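Local coordinates for cellulase (Xanthomonas axonopodis pv. citri, PDB 4W7W), which probably hydrolyses the beta-1,4-glucosidic bonds of cellulose as a glycoside hydrolase family 5 enzyme and binds cello-oligosaccharide in its cleft, at residues A138-D144 and T177-N181; A193-R197 and L248-W254. All coordinates share one frame; numbering follows the deposited sequence.

Both contacts lie in the outer layer of one eight-stranded (beta/alpha)8 barrel. Following the chain, helix 127-141 and the turn from Phe141 to Asp144 lead to strand 147-150; after helix 160-176 the chain comes back at 177-181, so interaction 1 closes a loop of 32 residues just before strand 183-186. That strand forms part of the barrel wall, and the loop after it carries 193-197, where interaction 2 opens; it closes on helix 243-258, with strand 219-226 in between. The two loops thus follow one another in series, neither nesting nor crossing. Interaction 1 ties alpha-to-beta connections together, whereas interaction 2 fastens a beta-to-alpha loop beside the sugar site. Their centres are 30 Å apart.

Interaction 1 (A138-D144 and T177-N181)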
ATOM      1  N   ALA A 138      -3.036 -16.219   2.384  1.00  6.79           N
ATOM      2  CA  ALA A 138      -4.370 -16.265   2.958  1.00  7.16           C
ATOM      3  C   ALA A 138      -4.527 -17.461   3.909  1.00  7.55           C
ATOM      4  O   ALA A 138      -5.169 -17.352   4.949  1.00  8.42           O
ATOM      5  CB  ALA A 138      -5.410 -16.313   1.862  1.00  7.13           C
ATOM      6  N   LEU A 139      -3.951 -18.609   3.558  1.00  7.29           N
ATOM      7  CA  LEU A 139      -3.997 -19.759   4.460  1.00  7.72           C
ATOM      8  C   LEU A 139      -3.301 -19.460   5.778  1.00  8.35           C
ATOM      9  O   LEU A 139      -3.734 -19.944   6.819  1.00 10.54           O
ATOM     10  CB  LEU A 139      -3.394 -20.997   3.800  1.00  8.14           C
ATOM     11  CG  LEU A 139      -4.263 -21.630   2.709  1.00  9.11           C
ATOM     12  CD1 LEU A 139      -3.463 -22.630   1.888  1.00 10.19           C
ATOM     13  CD2 LEU A 139      -5.505 -22.299   3.272  1.00 10.01           C
ATOM     14  N   GLU A 140      -2.237 -18.665   5.738  1.00  7.62           N
ATOM     15  CA  GLU A 140      -1.514 -18.318   6.956  1.00  8.16           C
ATOM     16  C   GLU A 140      -2.266 -17.335   7.844  1.00  9.38           C
ATOM     17  O   GLU A 140      -2.172 -17.407   9.063  1.00 11.97           O
ATOM     18  CB  GLU A 140      -0.156 -17.713   6.638  1.00  9.64           C
ATOM     19  CG  GLU A 140       0.805 -18.617   5.929  1.00 11.41           C
ATOM     20  CD  GLU A 140       1.233 -19.804   6.749  1.00 13.30           C
ATOM     21  OE1 GLU A 140       1.197 -19.758   8.018  1.00 13.57           O
ATOM     22  OE2 GLU A 140       1.635 -20.801   6.097  1.00 16.18           O
ATOM     23  N   PHE A 141      -2.982 -16.390   7.232  1.00  8.22           N
ATOM     24  CA  PHE A 141      -3.508 -15.223   7.946  1.00  8.83           C
ATOM     25  C   PHE A 141      -5.028 -15.135   7.955  1.00  9.18           C
ATOM     26  O   PHE A 141      -5.581 -14.155   8.455  1.00 10.26           O
ATOM     27  CB  PHE A 141      -2.885 -13.942   7.376  1.00  8.63           C
ATOM     28  CG  PHE A 141      -1.406 -13.863   7.615  1.00  8.54           C
ATOM     29  CD1 PHE A 141      -0.895 -13.724   8.907  1.00 10.57           C
ATOM     30  CD2 PHE A 141      -0.513 -14.003   6.570  1.00  8.66           C
ATOM     31  CE1 PHE A 141       0.463 -13.711   9.133  1.00 11.04           C
ATOM     32  CE2 PHE A 141       0.859 -13.971   6.789  1.00  9.11           C
ATOM     33  CZ  PHE A 141       1.342 -13.811   8.074  1.00 10.20           C
ATOM     34  N   LYS A 142      -5.709 -16.159   7.456  1.00  9.96           N
ATOM     35  CA  LYS A 142      -7.164 -16.088   7.365  1.00 12.19           C
ATOM     36  C   LYS A 142      -7.833 -15.886   8.714  1.00 12.59           C
ATOM     37  O   LYS A 142      -8.857 -15.216   8.782  1.00 17.25           O
ATOM     38  CB  LYS A 142      -7.760 -17.285   6.646  1.00 13.73           C
ATOM     39  CG  LYS A 142      -7.371 -18.604   7.239  1.00 13.68           C
ATOM     40  CD  LYS A 142      -8.043 -19.745   6.485  1.00 17.75           C
ATOM     41  CE  LYS A 142      -9.505 -19.871   6.866  1.00 21.28           C
ATOM     42  NZ  LYS A 142      -9.667 -20.551   8.174  1.00 30.44           N
ATOM     43  N   ASP A 143      -7.252 -16.422   9.778  1.00 13.83           N
ATOM     44  CA  ASP A 143      -7.826 -16.247  11.108  1.00 17.65           C
ATOM     45  C   ASP A 143      -7.250 -15.070  11.904  1.00 18.04           C
ATOM     46  O   ASP A 143      -7.440 -14.991  13.116  0.50 15.55           O
ATOM     47  CB  ASP A 143      -7.717 -17.564  11.879  1.00 20.88           C
ATOM     48  CG  ASP A 143      -8.382 -18.723  11.149  1.00 26.39           C
ATOM     49  OD1 ASP A 143      -9.458 -18.516  10.545  1.00 33.18           O
ATOM     50  OD2 ASP A 143      -7.829 -19.841  11.174  1.00 34.95           O
ATOM     51  N   ASP A 144      -6.607 -14.129  11.210  1.00 17.64           N
ATOM     52  CA  ASP A 144      -6.070 -12.914  11.822  1.00 14.66           C
ATOM     53  C   ASP A 144      -6.885 -11.659  11.351  1.00 15.00           C
ATOM     54  O   ASP A 144      -6.643 -11.131  10.274  1.00 15.26           O
ATOM     55  CB  ASP A 144      -4.563 -12.806  11.505  1.00 18.92           C
ATOM     56  CG  ASP A 144      -3.712 -13.991  12.071  1.00 21.33           C
ATOM     57  OD1 ASP A 144      -3.773 -14.297  13.278  1.00 25.16           O
ATOM     58  OD2 ASP A 144      -2.932 -14.613  11.310  1.00 20.84           O
ATOM     59  N   THR A 177      -9.899 -19.933   0.151  1.00  7.69           N
ATOM     60  CA  THR A 177      -9.343 -20.441   1.404  1.00  7.95           C
ATOM     61  C   THR A 177     -10.288 -20.259   2.579  1.00  8.90           C
ATOM     62  O   THR A 177     -10.031 -20.799   3.658  1.00 11.70           O
ATOM     63  CB  THR A 177      -8.027 -19.752   1.787  1.00  7.99           C
ATOM     64  OG1 THR A 177      -8.287 -18.392   2.170  1.00  8.29           O
ATOM     65  CG2 THR A 177      -7.017 -19.808   0.663  1.00  8.58           C
ATOM     66  N   GLY A 178     -11.360 -19.491   2.390  1.00  9.30           N
ATOM     67  CA  GLY A 178     -12.245 -19.107   3.490  1.00 10.17           C
ATOM     68  C   GLY A 178     -11.890 -17.780   4.135  1.00  9.60           C
ATOM     69  O   GLY A 178     -12.633 -17.286   4.995  1.00 12.64           O
ATOM     70  N   ALA A 179     -10.766 -17.188   3.731  1.00  8.44           N
ATOM     71  CA  ALA A 179     -10.347 -15.909   4.299  1.00  8.59           C
ATOM     72  C   ALA A 179     -11.375 -14.828   4.011  1.00  7.79           C
ATOM     73  O   ALA A 179     -11.811 -14.650   2.864  1.00  8.74           O
ATOM     74  CB  ALA A 179      -9.005 -15.510   3.724  1.00  9.16           C
ATOM     75  N   LYS A 180     -11.719 -14.071   5.060  1.00  7.91           N
ATOM     76  CA  LYS A 180     -12.682 -12.977   4.969  1.00  8.38           C
ATOM     77  C   LYS A 180     -12.014 -11.608   5.074  1.00  7.75           C
ATOM     78  O   LYS A 180     -12.688 -10.587   5.096  1.00  8.73           O
ATOM     79  CB  LYS A 180     -13.746 -13.129   6.052  1.00 11.00           C
ATOM     80  CG  LYS A 180     -14.555 -14.407   5.940  1.00 14.46           C
ATOM     81  CD  LYS A 180     -15.601 -14.520   7.037  0.80 20.09           C
ATOM     82  CE  LYS A 180     -16.503 -15.733   6.840  0.80 27.91           C
ATOM     83  NZ  LYS A 180     -17.330 -16.012   8.045  0.80 36.94           N
ATOM     84  N   ASN A 181     -10.686 -11.589   5.104  1.00  7.16           N
ATOM     85  CA  ASN A 181      -9.929 -10.377   5.339  1.00  6.42           C
ATOM     86  C   ASN A 181     -10.180  -9.341   4.253  1.00  6.01           C
ATOM     87  O   ASN A 181     -10.492  -9.670   3.113  1.00  6.55           O
ATOM     88  CB  ASN A 181      -8.432 -10.683   5.337  1.00  6.57           C
ATOM     89  CG  ASN A 181      -8.038 -11.823   6.258  1.00  7.04           C
ATOM     90  OD1 ASN A 181      -8.475 -12.956   6.066  1.00  8.19           O
ATOM     91  ND2 ASN A 181      -7.187 -11.547   7.234  1.00  8.37           N
TER
HETATM   92  O   HOH W   1     -11.180 -14.805   7.644  1.00 24.47           O
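Helix 127-141 and the type I beta turn from Phe141 to Asp144 run beside the irregular 177-181 chain, closest at Lys142 and Ala179, whose CA atoms are 4.4 Å apart. Ala138 CB sits 3.6 Å from Thr177 OG1, while Leu139 brings its CG and CD2 against the Thr177 methyl CG2. Thr177 holds OG1 between its backbone N and carbonyl carbon (chi1 70°), where it accepts from Ala179 N in an ST turn; OG1 also bonds to Ile174 O of the preceding helix. Lys142 CB packs on Ala179 CB at 3.6 Å, and the chain, bent at chi3 and chi4, lays CE near Thr177 O and turns NZ into a salt bridge with Asp143 OD1. In this (beta/alpha)8 barrel the contact joins an outer helix and the turn after it to the connection between the next helix and strand 183-186. Asn181 ND2 donates to Phe141 O at 3.3 Å, from above the carbonyl plane, on the face opposite to Asp144 N; Val147 O of the adjacent strand is another partner of this amide. A water bridges the backbones, donating a hydrogen bond to Lys142 O and accepting one from Lys180 N at 2.7 Å.

Interaction 2 (A193-R197 and L248-W254); sequences AHSWR and LQGFTSW
Trp196 fits its indole into the corner formed by Phe251 and Trp254 of helix 243-258, meeting the first with a face and the second with an edge. Phe251 turns its CD1-CE1 edge onto that face, CD1 lying 3.5 Å from Trp196 CD2 with the planes at 77°. On the other partner the roles reverse: the NE1 edge of Trp196 is directed at the face of Trp254, NE1 standing 3.3 Å from CD2 of Trp254, the planes at 65°. Both pairs are T-shaped. All three residues hold CG anti to the backbone N (chi1 -163° for Trp196); in Trp254 this lays the ring under the NE1 edge, and in Phe251 it brings the CD1-CE1 edge over the indole. This aromatic cluster packs a loop that follows barrel strand 183-186 against an outer helix of the (beta/alpha)8 fold; His194 in the same loop touches a glucose unit of the bound cello-oligosaccharide and stacks on Tyr231. Ala193 CB meets Leu248 CD2 at 3.8 Å, and a water links Ala193 O to Phe251 N. Arg197, its chain bent at chi3, reaches the helix, where NH2 donates to Gly250 O, close to the guanidinium plane, at 3.2 Å; Trp254 N reaches that oxygen from the opposite face. The same NH2 forms a salt bridge with Glu257.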
ATOM      1  N   ALA A 193      -4.178   7.686  -8.258  1.00  5.52           N
ATOM      2  CA  ALA A 193      -5.551   8.182  -8.197  1.00  5.92           C
ATOM      3  C   ALA A 193      -5.832   9.104  -9.375  1.00  6.15           C
ATOM      4  O   ALA A 193      -6.884   9.043  -9.997  1.00  6.97           O
ATOM      5  CB  ALA A 193      -5.818   8.910  -6.894  1.00  6.40           C
ATOM      6  N   HIS A 194      -4.877   9.977  -9.652  1.00  6.65           N
ATOM      7  CA  HIS A 194      -5.024  10.995 -10.684  1.00  7.04           C
ATOM      8  C   HIS A 194      -5.388  10.455 -12.064  1.00  7.16           C
ATOM      9  O   HIS A 194      -6.106  11.119 -12.800  1.00  8.37           O
ATOM     10  CB  HIS A 194      -3.743  11.848 -10.780  1.00  7.28           C
ATOM     11  CG  HIS A 194      -2.529  11.063 -11.161  1.00  7.61           C
ATOM     12  ND1 HIS A 194      -2.086  10.972 -12.460  1.00  8.71           N
ATOM     13  CD2 HIS A 194      -1.722  10.250 -10.430  1.00  7.98           C
ATOM     14  CE1 HIS A 194      -1.040  10.169 -12.511  1.00  8.82           C
ATOM     15  NE2 HIS A 194      -0.790   9.733 -11.289  1.00  8.32           N
ATOM     16  N   SER A 195      -4.852   9.286 -12.416  1.00  6.57           N
ATOM     17  CA  SER A 195      -4.980   8.732 -13.748  1.00  6.52           C
ATOM     18  C   SER A 195      -6.001   7.610 -13.820  1.00  6.19           C
ATOM     19  O   SER A 195      -6.099   6.918 -14.846  1.00  6.47           O
ATOM     20  CB  SER A 195      -3.635   8.223 -14.211  1.00  6.60           C
ATOM     21  OG  SER A 195      -3.156   7.295 -13.256  1.00  7.28           O
ATOM     22  N   TRP A 196      -6.791   7.428 -12.765  1.00  5.99           N
ATOM     23  CA  TRP A 196      -7.698   6.293 -12.655  1.00  5.92           C
ATOM     24  C   TRP A 196      -8.639   6.177 -13.851  1.00  6.01           C
ATOM     25  O   TRP A 196      -8.976   5.060 -14.268  1.00  6.14           O
ATOM     26  CB  TRP A 196      -8.513   6.411 -11.371  1.00  6.51           C
ATOM     27  CG  TRP A 196      -9.177   5.155 -10.940  1.00  6.62           C
ATOM     28  CD1 TRP A 196     -10.488   4.844 -11.024  1.00  7.80           C
ATOM     29  CD2 TRP A 196      -8.532   4.036 -10.326  1.00  6.81           C
ATOM     30  NE1 TRP A 196     -10.712   3.603 -10.503  1.00  7.82           N
ATOM     31  CE2 TRP A 196      -9.531   3.081 -10.059  1.00  7.19           C
ATOM     32  CE3 TRP A 196      -7.213   3.765  -9.940  1.00  7.13           C
ATOM     33  CZ2 TRP A 196      -9.263   1.877  -9.420  1.00  8.30           C
ATOM     34  CZ3 TRP A 196      -6.947   2.571  -9.313  1.00  8.87           C
ATOM     35  CH2 TRP A 196      -7.975   1.639  -9.058  1.00  8.80           C
ATOM     36  N   ARG A 197      -9.085   7.328 -14.361  1.00  6.18           N
ATOM     37  CA  ARG A 197     -10.114   7.376 -15.381  1.00  6.83           C
ATOM     38  C   ARG A 197      -9.542   7.655 -16.768  1.00  6.90           C
ATOM     39  O   ARG A 197     -10.307   7.784 -17.736  1.00  8.69           O
ATOM     40  CB  ARG A 197     -11.186   8.402 -15.012  1.00  8.04           C
ATOM     41  CG  ARG A 197     -11.769   8.173 -13.621  1.00  8.96           C
ATOM     42  CD  ARG A 197     -12.880   9.142 -13.234  1.00 11.05           C
ATOM     43  NE  ARG A 197     -14.120   8.666 -13.793  1.00 14.27           N
ATOM     44  CZ  ARG A 197     -15.279   8.539 -13.163  1.00 10.66           C
ATOM     45  NH1 ARG A 197     -16.303   8.102 -13.858  1.00 15.12           N
ATOM     46  NH2 ARG A 197     -15.484   8.874 -11.922  1.00  8.10           N
ATOM     47  N   LEU A 248      -7.544  13.576  -6.211  1.00  7.56           N
ATOM     48  CA  LEU A 248      -8.365  12.513  -5.631  1.00  6.92           C
ATOM     49  C   LEU A 248      -9.815  12.533  -6.096  1.00  7.18           C
ATOM     50  O   LEU A 248     -10.519  11.546  -5.909  1.00  7.50           O
ATOM     51  CB  LEU A 248      -8.349  12.609  -4.105  1.00  6.75           C
ATOM     52  CG  LEU A 248      -6.989  12.416  -3.413  1.00  7.55           C
ATOM     53  CD1 LEU A 248      -7.185  12.433  -1.914  1.00  8.23           C
ATOM     54  CD2 LEU A 248      -6.304  11.125  -3.835  1.00  7.74           C
ATOM     55  N   GLN A 249     -10.278  13.630  -6.693  1.00  7.10           N
ATOM     56  CA  GLN A 249     -11.710  13.790  -6.951  1.00  7.94           C
ATOM     57  C   GLN A 249     -12.278  12.746  -7.910  1.00  7.20           C
ATOM     58  O   GLN A 249     -13.356  12.217  -7.663  1.00  7.83           O
ATOM     59  CB  GLN A 249     -12.045  15.195  -7.474  1.00  9.42           C
ATOM     60  CG  GLN A 249     -11.913  16.247  -6.413  1.00 11.48           C
ATOM     61  CD  GLN A 249     -12.521  17.561  -6.830  1.00 18.09           C
ATOM     62  OE1 GLN A 249     -13.404  17.615  -7.699  1.00 20.30           O
ATOM     63  NE2 GLN A 249     -12.093  18.612  -6.197  1.00 20.23           N
ATOM     64  N   GLY A 250     -11.611  12.501  -9.039  1.00  7.26           N
ATOM     65  CA  GLY A 250     -12.156  11.569 -10.027  1.00  7.26           C
ATOM     66  C   GLY A 250     -12.277  10.138  -9.510  1.00  6.80           C
ATOM     67  O   GLY A 250     -13.288   9.468  -9.723  1.00  6.85           O
ATOM     68  N   PHE A 251     -11.241   9.705  -8.794  1.00  6.62           N
ATOM     69  CA  PHE A 251     -11.233   8.409  -8.140  1.00  6.41           C
ATOM     70  C   PHE A 251     -12.315   8.326  -7.077  1.00  5.81           C
ATOM     71  O   PHE A 251     -13.035   7.322  -7.009  1.00  6.12           O
ATOM     72  CB  PHE A 251      -9.836   8.151  -7.571  1.00  6.20           C
ATOM     73  CG  PHE A 251      -9.704   6.868  -6.805  1.00  6.13           C
ATOM     74  CD1 PHE A 251      -9.714   5.638  -7.447  1.00  6.42           C
ATOM     75  CD2 PHE A 251      -9.561   6.879  -5.429  1.00  6.69           C
ATOM     76  CE1 PHE A 251      -9.567   4.469  -6.724  1.00  7.13           C
ATOM     77  CE2 PHE A 251      -9.421   5.709  -4.707  1.00  6.59           C
ATOM     78  CZ  PHE A 251      -9.414   4.506  -5.366  1.00  5.88           C
ATOM     79  N   THR A 252     -12.441   9.375  -6.267  1.00  6.30           N
ATOM     80  CA  THR A 252     -13.472   9.406  -5.237  1.00  6.40           C
ATOM     81  C   THR A 252     -14.858   9.255  -5.860  1.00  6.55           C
ATOM     82  O   THR A 252     -15.701   8.491  -5.376  1.00  6.72           O
ATOM     83  CB  THR A 252     -13.362  10.714  -4.437  1.00  6.89           C
ATOM     84  OG1 THR A 252     -12.084  10.763  -3.798  1.00  7.34           O
ATOM     85  CG2 THR A 252     -14.439  10.847  -3.391  1.00  8.08           C
ATOM     86  N   SER A 253     -15.093   9.965  -6.965  1.00  6.55           N
ATOM     87  CA  SER A 253     -16.383   9.853  -7.629  1.00  7.04           C
ATOM     88  C   SER A 253     -16.614   8.433  -8.154  1.00  6.76           C
ATOM     89  O   SER A 253     -17.708   7.898  -8.049  1.00  7.30           O
ATOM     90  CB  SER A 253     -16.512  10.855  -8.776  1.00  8.41           C
ATOM     91  OG  SER A 253     -17.851  10.940  -9.224  1.00 10.80           O
ATOM     92  N   TRP A 254     -15.575   7.836  -8.739  1.00  6.28           N
ATOM     93  CA  TRP A 254     -15.680   6.469  -9.249  1.00  6.36           C
ATOM     94  C   TRP A 254     -16.069   5.502  -8.132  1.00  5.98           C
ATOM     95  O   TRP A 254     -16.912   4.629  -8.323  1.00  6.42           O
ATOM     96  CB  TRP A 254     -14.368   6.064  -9.899  1.00  6.38           C
ATOM     97  CG  TRP A 254     -14.389   4.686 -10.455  1.00  6.86           C
ATOM     98  CD1 TRP A 254     -14.862   4.309 -11.678  1.00  7.11           C
ATOM     99  CD2 TRP A 254     -13.937   3.487  -9.812  1.00  7.19           C
ATOM    100  NE1 TRP A 254     -14.728   2.953 -11.834  1.00  7.94           N
ATOM    101  CE2 TRP A 254     -14.150   2.428 -10.710  1.00  8.34           C
ATOM    102  CE3 TRP A 254     -13.367   3.201  -8.569  1.00  8.81           C
ATOM    103  CZ2 TRP A 254     -13.816   1.110 -10.403  1.00  9.67           C
ATOM    104  CZ3 TRP A 254     -13.030   1.891  -8.278  1.00 10.22           C
ATOM    105  CH2 TRP A 254     -13.249   0.869  -9.190  1.00 10.49           C
TER
HETATM  106  O   HOH W   2      -8.843  10.984  -9.665  1.00  8.75           O